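Local coordinates for Phenylalanine/tyrosine ammonia-lyase (Rhodosporidium toruloides, PDB 1Y2M), which catalyses the non-oxidative deamination of L-phenylalanine and L-tyrosine to trans-cinnamate and p-coumarate as a homotetramer, at residues G141-S146 / T200-L205; S339-H344 / L537-F542; L379-A384 / M422-L427. All blocks are in the same frame, centred on the assembly; numbering follows the deposited sequence.

Contact 1: G141-S146 / T200-L205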
loop_
_atom_site.group_PDB
_atom_site.type_symbol
_atom_site.label_atom_id
_atom_site.label_comp_id
_atom_site.label_asym_id
_atom_site.label_seq_id
_atom_site.Cartn_x
_atom_site.Cartn_y
_atom_site.Cartn_z
ATOM N N GLY B 141 22.654 11.026 -12.941
ATOM C CA GLY B 141 22.378 9.969 -11.964
ATOM C C GLY B 141 23.605 9.634 -11.167
ATOM O O GLY B 141 24.714 10.042 -11.518
ATOM N N VAL B 142 23.393 8.822 -10.131
ATOM C CA VAL B 142 24.428 8.484 -9.172
ATOM C C VAL B 142 25.007 7.098 -9.447
ATOM O O VAL B 142 24.304 6.106 -9.629
ATOM C CB VAL B 142 23.861 8.596 -7.732
ATOM C CG1 VAL B 142 24.786 7.961 -6.721
ATOM C CG2 VAL B 142 23.494 10.012 -7.429
ATOM N N LEU B 143 26.339 7.088 -9.469
ATOM C CA LEU B 143 27.171 5.910 -9.659
ATOM C C LEU B 143 28.389 6.042 -8.741
ATOM O O LEU B 143 28.749 7.164 -8.354
ATOM C CB LEU B 143 27.630 5.874 -11.112
ATOM C CG LEU B 143 26.623 5.487 -12.165
ATOM C CD1 LEU B 143 27.204 5.802 -13.539
ATOM C CD2 LEU B 143 26.224 4.021 -12.021
ATOM N N PRO B 144 29.089 4.928 -8.400
ATOM C CA PRO B 144 30.267 5.042 -7.573
ATOM C C PRO B 144 31.315 5.909 -8.242
ATOM O O PRO B 144 31.525 5.806 -9.451
ATOM C CB PRO B 144 30.797 3.595 -7.473
ATOM C CG PRO B 144 29.891 2.760 -8.183
ATOM C CD PRO B 144 28.776 3.542 -8.763
ATOM N N SER B 145 31.963 6.755 -7.467
ATOM C CA SER B 145 32.942 7.690 -8.021
ATOM C C SER B 145 34.259 6.968 -8.375
ATOM O O SER B 145 35.019 7.447 -9.214
ATOM C CB SER B 145 33.204 8.897 -7.074
ATOM O OG SER B 145 33.702 8.459 -5.837
ATOM N N SER B 146 34.530 5.847 -7.705
ATOM C CA SER B 146 35.856 5.190 -7.733
ATOM C C SER B 146 35.731 3.733 -7.384
ATOM O O SER B 146 34.745 3.298 -6.739
ATOM C CB SER B 146 36.787 5.813 -6.679
ATOM O OG SER B 146 37.986 5.060 -6.497
ATOM N N THR B 200 29.095 -2.833 -22.429
ATOM C CA THR B 200 27.813 -2.532 -21.803
ATOM C C THR B 200 27.984 -1.288 -20.934
ATOM O O THR B 200 28.792 -1.270 -19.990
ATOM C CB THR B 200 27.276 -3.679 -20.914
ATOM O OG1 THR B 200 27.291 -4.932 -21.600
ATOM C CG2 THR B 200 25.844 -3.395 -20.517
ATOM N N PRO B 201 27.295 -0.203 -21.335
ATOM C CA PRO B 201 27.370 1.017 -20.576
ATOM C C PRO B 201 27.009 0.841 -19.115
ATOM O O PRO B 201 26.095 0.098 -18.788
ATOM C CB PRO B 201 26.386 1.928 -21.287
ATOM C CG PRO B 201 26.411 1.486 -22.712
ATOM C CD PRO B 201 26.532 -0.027 -22.590
ATOM N N ILE B 202 27.714 1.564 -18.269
ATOM C CA ILE B 202 27.413 1.607 -16.859
ATOM C C ILE B 202 26.387 2.733 -16.691
ATOM O O ILE B 202 26.664 3.901 -17.030
ATOM C CB ILE B 202 28.690 1.889 -16.030
ATOM C CG1 ILE B 202 29.651 0.736 -16.150
ATOM C CG2 ILE B 202 28.357 2.183 -14.576
ATOM C CD1 ILE B 202 29.137 -0.587 -15.677
ATOM N N VAL B 203 25.197 2.388 -16.212
ATOM C CA VAL B 203 24.097 3.325 -16.196
ATOM C C VAL B 203 23.530 3.346 -14.779
ATOM O O VAL B 203 23.392 2.311 -14.165
ATOM C CB VAL B 203 22.999 2.808 -17.182
ATOM C CG1 VAL B 203 21.762 3.717 -17.217
ATOM C CG2 VAL B 203 23.548 2.585 -18.588
ATOM N N PRO B 204 23.219 4.530 -14.258
ATOM C CA PRO B 204 22.607 4.576 -12.920
ATOM C C PRO B 204 21.303 3.772 -12.839
ATOM O O PRO B 204 20.514 3.758 -13.764
ATOM C CB PRO B 204 22.299 6.083 -12.734
ATOM C CG PRO B 204 23.295 6.768 -13.630
ATOM C CD PRO B 204 23.397 5.870 -14.844
ATOM N N LEU B 205 21.055 3.195 -11.672
ATOM C CA LEU B 205 19.862 2.385 -11.404
ATOM C C LEU B 205 18.649 3.281 -11.385
ATOM O O LEU B 205 17.557 2.936 -11.863
ATOM C CB LEU B 205 19.971 1.747 -10.029
ATOM C CG LEU B 205 18.810 0.860 -9.584
ATOM C CD1 LEU B 205 18.566 -0.244 -10.569
ATOM C CD2 LEU B 205 19.103 0.288 -8.251
#
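The backbones of 141-146 and 200-205 draw closest at Gly-141 and Pro-204, whose CA atoms are 5.5 Å apart, and no hydrogen bond joins the two segments. The contact is apolar packing between two irregular pieces of the PAL/histidase fold: the loop that follows helix 125-138, and the backbone running on from strand 200-201, an edge strand, within this chain, of a small antiparallel sheet. Leu-143 and Pro-204 carry most of it, their side chains crossing at about a right angle. A chi1 of -74° sets Leu-143 CG anti to its carbonyl carbon and 3.9 Å from Pro-204 CG. From there the two methyls spread, Leu-143 CD2 to Pro-204 CA (3.8 Å) and Leu-143 CD1 to Ile-202 CG2 (3.9 Å). CD2 also reaches that same Ile-202 methyl, so the fork of the leucine is set against a single CG2. An alanine in place of Leu-143 would probably leave Ile-202 CG2 and the CG and CD of Pro-204 without the leucine branch that packs on them, opening a gap between the loop and 202-204. Tyr-220 of helix 215-225 packs on Pro-204, and its hydroxyl accepts from Gly-141 N, tying both segments to one helix. The loop also meets a second subunit, where Ser-696 OG of that subunit bonds Leu-143 N and Leu-522 of that subunit packs on Val-142. The proline ring finishes the contact on the loop backbone: Pro-204 CB is 3.7 Å from Val-142 O, and Pro-204 CG stands 3.7 Å from Gly-141 CA.

Contact 2: S339-H344 / L537-F542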
loop_
_atom_site.group_PDB
_atom_site.type_symbol
_atom_site.label_atom_id
_atom_site.label_comp_id
_atom_site.label_asym_id
_atom_site.label_seq_id
_atom_site.Cartn_x
_atom_site.Cartn_y
_atom_site.Cartn_z
ATOM N N SER B 339 0.507 -41.005 -11.343
ATOM C CA SER B 339 0.935 -40.977 -9.943
ATOM C C SER B 339 0.320 -42.137 -9.160
ATOM O O SER B 339 -0.846 -42.437 -9.309
ATOM C CB SER B 339 0.544 -39.665 -9.251
ATOM O OG SER B 339 1.071 -39.631 -7.919
ATOM N N ARG B 340 1.124 -42.799 -8.335
ATOM C CA ARG B 340 0.606 -43.768 -7.386
ATOM C C ARG B 340 0.576 -43.179 -5.992
ATOM O O ARG B 340 0.227 -43.871 -5.051
ATOM C CB ARG B 340 1.447 -45.053 -7.422
ATOM C CG ARG B 340 1.353 -45.793 -8.757
ATOM C CD ARG B 340 2.281 -47.004 -8.838
ATOM N NE ARG B 340 2.025 -47.966 -7.767
ATOM C CZ ARG B 340 2.936 -48.767 -7.208
ATOM N NH1 ARG B 340 4.222 -48.767 -7.599
ATOM N NH2 ARG B 340 2.547 -49.580 -6.234
ATOM N N PHE B 341 0.867 -41.892 -5.855
ATOM C CA PHE B 341 0.704 -41.174 -4.581
ATOM C C PHE B 341 -0.678 -40.452 -4.541
ATOM O O PHE B 341 -1.464 -40.595 -3.607
ATOM C CB PHE B 341 1.757 -40.093 -4.406
ATOM C CG PHE B 341 3.153 -40.562 -4.020
ATOM C CD1 PHE B 341 3.392 -41.310 -2.867
ATOM C CD2 PHE B 341 4.244 -40.160 -4.775
ATOM C CE1 PHE B 341 4.672 -41.654 -2.486
ATOM C CE2 PHE B 341 5.547 -40.535 -4.396
ATOM C CZ PHE B 341 5.749 -41.252 -3.246
ATOM N N ALA B 342 -0.955 -39.682 -5.578
ATOM C CA ALA B 342 -2.247 -38.980 -5.681
ATOM C C ALA B 342 -3.350 -39.996 -5.914
ATOM O O ALA B 342 -3.146 -41.005 -6.618
ATOM C CB ALA B 342 -2.235 -37.989 -6.812
ATOM N N VAL B 343 -4.522 -39.717 -5.339
ATOM C CA VAL B 343 -5.741 -40.512 -5.520
ATOM C C VAL B 343 -6.507 -40.051 -6.766
ATOM O O VAL B 343 -6.771 -38.859 -6.936
ATOM C CB VAL B 343 -6.614 -40.404 -4.271
ATOM C CG1 VAL B 343 -7.903 -41.203 -4.416
ATOM C CG2 VAL B 343 -5.805 -40.875 -3.051
ATOM N N HIS B 344 -6.850 -41.006 -7.640
ATOM C CA HIS B 344 -7.466 -40.697 -8.937
ATOM C C HIS B 344 -8.990 -40.837 -8.941
ATOM O O HIS B 344 -9.498 -41.790 -8.387
ATOM C CB HIS B 344 -6.824 -41.575 -10.008
ATOM C CG HIS B 344 -5.376 -41.259 -10.199
ATOM N ND1 HIS B 344 -4.957 -40.173 -10.937
ATOM C CD2 HIS B 344 -4.260 -41.810 -9.667
ATOM C CE1 HIS B 344 -3.638 -40.095 -10.879
ATOM N NE2 HIS B 344 -3.192 -41.087 -10.126
ATOM N N LEU B 537 9.754 -39.420 2.250
ATOM C CA LEU B 537 9.185 -39.948 3.508
ATOM C C LEU B 537 7.880 -40.705 3.258
ATOM O O LEU B 537 7.573 -41.752 3.900
ATOM C CB LEU B 537 8.976 -38.833 4.525
ATOM C CG LEU B 537 10.280 -38.194 5.054
ATOM C CD1 LEU B 537 9.958 -36.964 5.954
ATOM C CD2 LEU B 537 11.116 -39.211 5.790
ATOM N N ARG B 538 7.083 -40.174 2.341
ATOM C CA ARG B 538 5.885 -40.903 1.957
ATOM C C ARG B 538 6.200 -42.248 1.312
ATOM O O ARG B 538 5.530 -43.268 1.528
ATOM C CB ARG B 538 5.014 -40.067 1.039
ATOM C CG ARG B 538 3.598 -40.640 0.894
ATOM C CD ARG B 538 2.771 -40.513 2.148
ATOM N NE ARG B 538 2.217 -39.167 2.334
ATOM C CZ ARG B 538 1.524 -38.770 3.401
ATOM N NH1 ARG B 538 1.383 -39.611 4.429
ATOM N NH2 ARG B 538 0.998 -37.580 3.434
ATOM N N ALA B 539 7.241 -42.263 0.491
ATOM C CA ALA B 539 7.644 -43.520 -0.163
ATOM C C ALA B 539 8.093 -44.553 0.873
ATOM O O ALA B 539 7.757 -45.750 0.703
ATOM C CB ALA B 539 8.720 -43.252 -1.164
ATOM N N ILE B 540 8.839 -44.111 1.903
ATOM C CA ILE B 540 9.204 -44.975 3.048
ATOM C C ILE B 540 7.953 -45.546 3.741
ATOM O O ILE B 540 7.871 -46.748 4.031
ATOM C CB ILE B 540 10.097 -44.205 4.068
ATOM C CG1 ILE B 540 11.466 -44.022 3.468
ATOM C CG2 ILE B 540 10.200 -44.933 5.379
ATOM C CD1 ILE B 540 12.339 -42.961 4.212
ATOM N N GLU B 541 6.969 -44.690 3.956
ATOM C CA GLU B 541 5.697 -45.127 4.520
ATOM C C GLU B 541 5.063 -46.206 3.656
ATOM O O GLU B 541 4.621 -47.236 4.158
ATOM C CB GLU B 541 4.743 -43.964 4.657
ATOM C CG GLU B 541 3.349 -44.336 5.090
ATOM C CD GLU B 541 2.388 -43.146 5.093
ATOM O OE1 GLU B 541 2.832 -41.980 5.159
ATOM O OE2 GLU B 541 1.171 -43.375 4.990
ATOM N N PHE B 542 5.047 -45.984 2.352
ATOM C CA PHE B 542 4.492 -46.983 1.430
ATOM C C PHE B 542 5.258 -48.299 1.437
ATOM O O PHE B 542 4.643 -49.376 1.454
ATOM C CB PHE B 542 4.455 -46.430 0.019
ATOM C CG PHE B 542 3.292 -45.498 -0.252
ATOM C CD1 PHE B 542 2.521 -44.959 0.768
ATOM C CD2 PHE B 542 2.979 -45.168 -1.559
ATOM C CE1 PHE B 542 1.453 -44.072 0.493
ATOM C CE2 PHE B 542 1.930 -44.306 -1.846
ATOM C CZ PHE B 542 1.172 -43.762 -0.824
#
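Phe-341 CD1 lies 3.5 Å from Phe-542 CE2, and this pair of rings is the centre of the contact. Their centroids are 5.3 Å apart and their planes stand at 43°, an oblique pairing. The far end of the Phe-341 ring goes on to the helix itself. Its CE1 touches Arg-538 CG at 3.7 Å, and its CZ approaches Ala-539 CB at 4.1 Å, with Ala-539 N at the ring edge near its plane. Phe-542, for its part, turns an edge to the loop backbone, Arg-340 O lying near the ring plane 3.7 Å from Phe-542 CE2.

Behind these groups stands a layer that fixes them. Ser-339 OG accepts from Phe-341 N and from Ala-342 N, an ST turn and ST motif that bind the backbone around the phenylalanine. His-344 NE2 donates to Ser-339 O at 2.8 Å, almost in its own ring plane, and so closes the loop back on itself. On the helix, Arg-538 CG, anti to the backbone N (chi1 -166°), lies against Phe-341, and bends at chi2 and chi3 then carry the chain away from the ring. Arg-538 NH1 makes a salt bridge to Glu-541 OE1 at 2.9 Å, on the syn side of the carboxylate, and NE, NH1 and NH2 bond to backbone oxygens of Ala-303, Arg-450 and Asn-449. Three backbone carbonyls and a carboxylate thus satisfy the buried guanidinium.

Tyr-657 adds a third ring, edge-to-face with Phe-542. The contact joins the loop between helices 323-336 and 345-348 to the long helix 506-560, with helix 273-303 against Phe-341 and helix 619-646 against Ile-540.

Contact 3: L379-A384 / M422-L427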
loop_
_atom_site.group_PDB
_atom_site.type_symbol
_atom_site.label_atom_id
_atom_site.label_comp_id
_atom_site.label_asym_id
_atom_site.label_seq_id
_atom_site.Cartn_x
_atom_site.Cartn_y
_atom_site.Cartn_z
ATOM N N LEU B 379 -0.653 -12.675 -16.952
ATOM C CA LEU B 379 0.674 -12.830 -17.534
ATOM C C LEU B 379 0.638 -12.980 -19.063
ATOM O O LEU B 379 1.489 -12.450 -19.760
ATOM C CB LEU B 379 1.348 -14.040 -16.925
ATOM C CG LEU B 379 1.695 -13.919 -15.437
ATOM C CD1 LEU B 379 2.119 -15.240 -14.829
ATOM C CD2 LEU B 379 2.725 -12.818 -15.246
ATOM N N ILE B 380 -0.348 -13.699 -19.572
ATOM C CA ILE B 380 -0.530 -13.790 -21.032
ATOM C C ILE B 380 -0.887 -12.429 -21.694
ATOM O O ILE B 380 -0.414 -12.071 -22.788
ATOM C CB ILE B 380 -1.598 -14.844 -21.333
ATOM C CG1 ILE B 380 -1.115 -16.215 -20.840
ATOM C CG2 ILE B 380 -2.005 -14.868 -22.822
ATOM C CD1 ILE B 380 -2.175 -17.294 -20.979
ATOM N N HIS B 381 -1.728 -11.667 -20.998
ATOM C CA HIS B 381 -2.023 -10.301 -21.446
ATOM C C HIS B 381 -0.765 -9.429 -21.474
ATOM O O HIS B 381 -0.429 -8.786 -22.507
ATOM C CB HIS B 381 -3.064 -9.685 -20.499
ATOM C CG HIS B 381 -3.569 -8.349 -20.939
ATOM N ND1 HIS B 381 -2.894 -7.175 -20.673
ATOM C CD2 HIS B 381 -4.711 -7.990 -21.576
ATOM C CE1 HIS B 381 -3.602 -6.154 -21.148
ATOM N NE2 HIS B 381 -4.694 -6.618 -21.698
ATOM N N ALA B 382 -0.009 -9.462 -20.389
ATOM C CA ALA B 382 1.232 -8.718 -20.338
ATOM C C ALA B 382 2.167 -9.100 -21.484
ATOM O O ALA B 382 2.837 -8.238 -22.095
ATOM C CB ALA B 382 1.930 -8.935 -19.048
ATOM N N HIS B 383 2.203 -10.388 -21.804
ATOM C CA HIS B 383 3.056 -10.855 -22.897
ATOM C C HIS B 383 2.596 -10.164 -24.206
ATOM O O HIS B 383 3.410 -9.736 -25.051
ATOM C CB HIS B 383 2.923 -12.378 -23.063
ATOM C CG HIS B 383 4.095 -12.977 -23.735
ATOM N ND1 HIS B 383 5.142 -13.514 -23.023
ATOM C CD2 HIS B 383 4.412 -13.104 -25.042
ATOM C CE1 HIS B 383 6.049 -13.962 -23.873
ATOM N NE2 HIS B 383 5.632 -13.723 -25.103
ATOM N N ALA B 384 1.286 -10.095 -24.432
ATOM C CA ALA B 384 0.811 -9.444 -25.652
ATOM C C ALA B 384 1.219 -7.972 -25.679
ATOM O O ALA B 384 1.675 -7.465 -26.712
ATOM C CB ALA B 384 -0.661 -9.581 -25.756
HETATM N N MSE B 422 3.899 -4.503 -15.363
HETATM C CA MSE B 422 4.717 -4.756 -14.143
HETATM C C MSE B 422 3.887 -4.711 -12.853
HETATM O O MSE B 422 4.088 -5.496 -11.930
HETATM C CB MSE B 422 5.846 -3.786 -14.100
HETATM C CG MSE B 422 6.882 -4.052 -15.175
HETATM SE SE MSE B 422 7.746 -5.831 -14.985
HETATM C CE MSE B 422 6.684 -6.973 -16.205
ATOM N N GLU B 423 2.940 -3.772 -12.786
ATOM C CA GLU B 423 2.051 -3.649 -11.596
ATOM C C GLU B 423 1.299 -4.976 -11.473
ATOM O O GLU B 423 1.290 -5.581 -10.376
ATOM C CB GLU B 423 1.090 -2.481 -11.733
ATOM C CG GLU B 423 1.721 -1.105 -11.866
ATOM C CD GLU B 423 2.298 -0.532 -10.580
ATOM O OE1 GLU B 423 1.594 0.283 -9.973
ATOM O OE2 GLU B 423 3.442 -0.809 -10.233
ATOM N N LYS B 424 0.668 -5.412 -12.567
ATOM C CA LYS B 424 -0.148 -6.646 -12.558
ATOM C C LYS B 424 0.687 -7.879 -12.264
ATOM O O LYS B 424 0.295 -8.783 -11.501
ATOM C CB LYS B 424 -0.884 -6.864 -13.898
ATOM C CG LYS B 424 -1.826 -5.756 -14.317
ATOM C CD LYS B 424 -2.125 -5.778 -15.872
ATOM C CE LYS B 424 -2.192 -7.191 -16.419
ATOM N NZ LYS B 424 -0.898 -7.952 -16.705
ATOM N N THR B 425 1.875 -7.940 -12.858
ATOM C CA THR B 425 2.713 -9.120 -12.637
ATOM C C THR B 425 3.144 -9.173 -11.169
ATOM O O THR B 425 3.216 -10.274 -10.587
ATOM C CB THR B 425 3.894 -9.107 -13.611
ATOM O OG1 THR B 425 3.393 -9.141 -14.959
ATOM C CG2 THR B 425 4.894 -10.287 -13.363
ATOM N N ARG B 426 3.453 -8.033 -10.532
ATOM C CA ARG B 426 3.979 -8.098 -9.166
ATOM C C ARG B 426 2.887 -8.561 -8.194
ATOM O O ARG B 426 3.137 -9.292 -7.220
ATOM C CB ARG B 426 4.512 -6.716 -8.788
ATOM C CG ARG B 426 5.408 -6.766 -7.578
ATOM C CD ARG B 426 6.198 -5.488 -7.365
ATOM N NE ARG B 426 5.384 -4.273 -7.278
ATOM C CZ ARG B 426 5.152 -3.385 -8.267
ATOM N NH1 ARG B 426 4.419 -2.314 -8.022
ATOM N NH2 ARG B 426 5.622 -3.522 -9.497
ATOM N N LEU B 427 1.675 -8.187 -8.486
ATOM C CA LEU B 427 0.558 -8.622 -7.669
ATOM C C LEU B 427 0.365 -10.108 -7.899
ATOM O O LEU B 427 0.212 -10.878 -6.952
ATOM C CB LEU B 427 -0.714 -7.809 -7.990
ATOM C CG LEU B 427 -1.943 -8.206 -7.151
ATOM C CD1 LEU B 427 -1.733 -8.167 -5.667
ATOM C CD2 LEU B 427 -3.077 -7.323 -7.559
HETATM O O HOH W 1 -0.784 -6.179 -19.187
#
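Two antiparallel helices of the helical core of the PAL/histidase fold, 368-391 and 416-443, pack here at 379-384 and 422-427, their local axes 9.8 Å apart at 155°. The side chains of Leu-379 and Thr-425 cross at about a right angle: Leu-379 CD2 lies 3.7 Å from Thr-425 OG1 and nearly as close to its CG2 methyl. Thr-425 OG1 bonds to Thr-421 O in its own helix, so the buried hydroxyl is satisfied there and meets the leucine as a packing surface.

Lys-424 packs alongside. Bent at chi3 (36°) and chi4 (-79°), it brings NZ to 3.8 Å from Ala-382 CB, a packing contact; the hydrogen bond of this buried ammonium to protein goes to Asp-378 O of the facing helix. The ring of His-381 stands beside it with ND1 4.5 Å from Lys-424 NZ, a nearby positive charge that would tend to disfavour protonation of the imidazole. His-381 NE2 is held by Ser-377 OG of a third subunit, which places this helix pair at an interface of the tetramer; helices 273-303 and 506-560 pack against Thr-425. A single water joins the two polar side chains across the contact: it lies in the His-381 ring plane, 2.8 Å from His-381 ND1, and accepts a hydrogen bond from Lys-424 NZ at 3.1 Å.

In the fold
Along the chain contact 1 closes before either of the others opens, while contact 3 is nested within the loop closed by contact 2. Contacts 1 and 2 lie on opposite sides of the chain's centre, their centres 54 Å apart; the centre of contact 3 is 29 Å from that of contact 1 and 36 Å from that of contact 2, none touching another. Helix 506-560 carries one segment of contact 2 and packs on contact 3, and helix 273-303 touches both, linking them through the elongated helical bundle. Contact 1 belongs to loops and a small sheet. Contacts 1 and 3 also reach other subunits of the dimer of dimers; contact 2 meets no other chain.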